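Local structure of predicted metal-dependent phosphohydrolase (3KH1) at residues I26-L31 with A42-H47. The protein probably hydrolyses phosphate esters in a metal-dependent manner, perhaps as a 5'-deoxynucleotidase, as expected for a member of the HD-domain family. Sequence-based numbering, arbitrary orientation.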
loop_
_atom_site.group_PDB
_atom_site.type_symbol
_atom_site.label_atom_id
_atom_site.label_comp_id
_atom_site.label_asym_id
_atom_site.label_seq_id
_atom_site.Cartn_x
_atom_site.Cartn_y
_atom_site.Cartn_z
ATOM N N ILE A 26 -10.026 -6.012 6.222
ATOM C CA ILE A 26 -9.823 -7.475 6.089
ATOM C C ILE A 26 -8.563 -7.842 6.845
ATOM O O ILE A 26 -7.445 -7.372 6.528
ATOM C CB ILE A 26 -9.726 -7.913 4.638
ATOM C CG1 ILE A 26 -10.930 -7.451 3.813
ATOM C CG2 ILE A 26 -9.547 -9.458 4.546
ATOM C CD1 ILE A 26 -12.278 -7.984 4.303
ATOM N N LEU A 27 -8.709 -8.658 7.866
ATOM C CA LEU A 27 -7.595 -9.004 8.780
ATOM C C LEU A 27 -6.955 -10.361 8.499
ATOM O O LEU A 27 -7.622 -11.351 8.196
ATOM C CB LEU A 27 -8.071 -8.978 10.229
ATOM C CG LEU A 27 -8.653 -7.602 10.625
ATOM C CD1 LEU A 27 -9.145 -7.529 12.023
ATOM C CD2 LEU A 27 -7.639 -6.451 10.315
ATOM N N ARG A 28 -5.649 -10.376 8.597
ATOM C CA ARG A 28 -4.820 -11.555 8.443
ATOM C C ARG A 28 -4.500 -12.148 9.817
ATOM O O ARG A 28 -4.791 -11.547 10.856
ATOM C CB ARG A 28 -3.513 -11.144 7.765
ATOM C CG ARG A 28 -3.717 -10.663 6.355
ATOM C CD ARG A 28 -2.541 -9.953 5.746
ATOM N NE ARG A 28 -1.319 -10.690 5.909
ATOM C CZ ARG A 28 -0.847 -11.685 5.206
ATOM N NH1 ARG A 28 -1.419 -12.017 4.075
ATOM N NH2 ARG A 28 0.315 -12.265 5.592
ATOM N N GLN A 29 -3.833 -13.301 9.841
ATOM C CA GLN A 29 -3.321 -13.854 11.114
ATOM C C GLN A 29 -1.918 -13.381 11.484
ATOM O O GLN A 29 -1.517 -13.489 12.653
ATOM C CB GLN A 29 -3.338 -15.384 11.079
ATOM C CG GLN A 29 -4.726 -15.920 11.064
ATOM C CD GLN A 29 -5.495 -15.483 12.298
ATOM O OE1 GLN A 29 -5.101 -15.808 13.433
ATOM N NE2 GLN A 29 -6.601 -14.746 12.092
ATOM N N THR A 30 -1.178 -12.831 10.536
ATOM C CA THR A 30 0.098 -12.191 10.780
ATOM C C THR A 30 -0.087 -11.067 11.748
ATOM O O THR A 30 -0.996 -10.304 11.611
ATOM C CB THR A 30 0.652 -11.630 9.438
ATOM O OG1 THR A 30 0.676 -12.675 8.423
ATOM C CG2 THR A 30 1.992 -10.945 9.636
ATOM N N LEU A 31 0.779 -10.994 12.744
ATOM C CA LEU A 31 0.792 -9.875 13.681
ATOM C C LEU A 31 1.763 -8.815 13.229
ATOM O O LEU A 31 2.765 -9.102 12.597
ATOM C CB LEU A 31 1.160 -10.325 15.093
ATOM C CG LEU A 31 0.321 -11.453 15.701
ATOM C CD1 LEU A 31 0.815 -11.786 17.130
ATOM C CD2 LEU A 31 -1.145 -11.083 15.710
ATOM N N ALA A 42 -4.656 -4.228 3.501
ATOM C CA ALA A 42 -4.153 -3.011 2.829
ATOM C C ALA A 42 -2.742 -2.721 3.305
ATOM O O ALA A 42 -1.854 -2.460 2.497
ATOM C CB ALA A 42 -5.089 -1.813 3.089
ATOM N N GLU A 43 -2.506 -2.750 4.613
ATOM C CA GLU A 43 -1.155 -2.431 5.108
ATOM C C GLU A 43 -0.175 -3.556 4.750
ATOM O O GLU A 43 0.983 -3.276 4.506
ATOM C CB GLU A 43 -1.149 -2.099 6.537
ATOM C CG GLU A 43 -1.490 -3.195 7.354
ATOM C CD GLU A 43 -1.911 -2.793 8.869
ATOM O OE1 GLU A 43 -1.967 -1.619 9.305
ATOM O OE2 GLU A 43 -2.207 -3.718 9.541
ATOM N N HIS A 44 -0.656 -4.798 4.594
ATOM C CA HIS A 44 0.184 -5.903 4.101
ATOM C C HIS A 44 0.629 -5.628 2.678
ATOM O O HIS A 44 1.832 -5.749 2.382
ATOM C CB HIS A 44 -0.585 -7.234 4.177
ATOM C CG HIS A 44 0.189 -8.405 3.671
ATOM N ND1 HIS A 44 1.160 -9.030 4.436
ATOM C CD2 HIS A 44 0.213 -9.017 2.458
ATOM C CE1 HIS A 44 1.674 -10.030 3.734
ATOM N NE2 HIS A 44 1.159 -10.009 2.524
ATOM N N SER A 45 -0.313 -5.235 1.805
ATOM C CA SER A 45 0.028 -4.952 0.421
ATOM C C SER A 45 0.973 -3.728 0.356
ATOM O O SER A 45 1.884 -3.723 -0.484
ATOM C CB SER A 45 -1.215 -4.767 -0.433
ATOM O OG SER A 45 -1.796 -6.038 -0.708
ATOM N N TRP A 46 0.751 -2.683 1.163
ATOM C CA TRP A 46 1.733 -1.596 1.247
ATOM C C TRP A 46 3.125 -2.159 1.497
ATOM O O TRP A 46 4.090 -1.780 0.832
ATOM C CB TRP A 46 1.366 -0.611 2.391
ATOM C CG TRP A 46 2.517 0.317 2.689
ATOM C CD1 TRP A 46 2.854 1.401 1.976
ATOM C CD2 TRP A 46 3.463 0.185 3.743
ATOM N NE1 TRP A 46 3.977 1.959 2.468
ATOM C CE2 TRP A 46 4.376 1.230 3.576
ATOM C CE3 TRP A 46 3.614 -0.708 4.792
ATOM C CZ2 TRP A 46 5.476 1.403 4.401
ATOM C CZ3 TRP A 46 4.697 -0.507 5.664
ATOM C CH2 TRP A 46 5.617 0.533 5.453
ATOM N N HIS A 47 3.240 -3.018 2.476
ATOM C CA HIS A 47 4.531 -3.479 2.918
ATOM C C HIS A 47 5.242 -4.285 1.872
ATOM O O HIS A 47 6.417 -4.050 1.577
ATOM C CB HIS A 47 4.338 -4.308 4.186
ATOM C CG HIS A 47 5.534 -4.373 5.090
ATOM N ND1 HIS A 47 5.482 -5.031 6.294
ATOM C CD2 HIS A 47 6.796 -3.889 4.973
ATOM C CE1 HIS A 47 6.656 -4.909 6.901
ATOM N NE2 HIS A 47 7.468 -4.207 6.138
#
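Arg28 and His44 carry this contact alone, joining strand 27-28 to helix 41-54 within the HD domain through an offset stack of guanidinium on imidazole, with 14° between the two planes and 3.4 Å between their centres. From CB of Arg28 the chain runs toward the helix, and the bend at chi3 (49°) turns the head group so that it presents a face to the ring. CD packs against CB of His44 at 3.7 Å. NE then lies almost directly above ND1 of His44, 3.3 Å away, an approach whose angle is too poor for a hydrogen bond and which belongs to the stack. CZ sits above the ring plane, displaced toward its rim, 3.4 Å from CE1 of His44. The two terminal nitrogens overlie different atoms: NH1 approaches NE2 of His44 at 3.6 Å, and NH2 comes to 3.2 Å from CE1. NH2 also makes a weak, bent hydrogen bond (128°) to OG1 of Thr30, 2.9 Å away, across the corner at Gln29. On the helix side, CG of His44 is anti to its backbone N, carrying the ring out to the strand. Glu39 OE1 takes a salt bridge from NE of Arg28 and a hydrogen bond with ND1 of His44, tying both stacked groups to one carboxylate, while NE2 of His44 is hydrogen-bonded to Asp141 of helix 132-151. The chemistry is consistent with a guanidinium held by the stack, Glu39 and, weakly, Thr30, about 5 Å from a bound calcium ion, its charge probably balanced in part by Glu39.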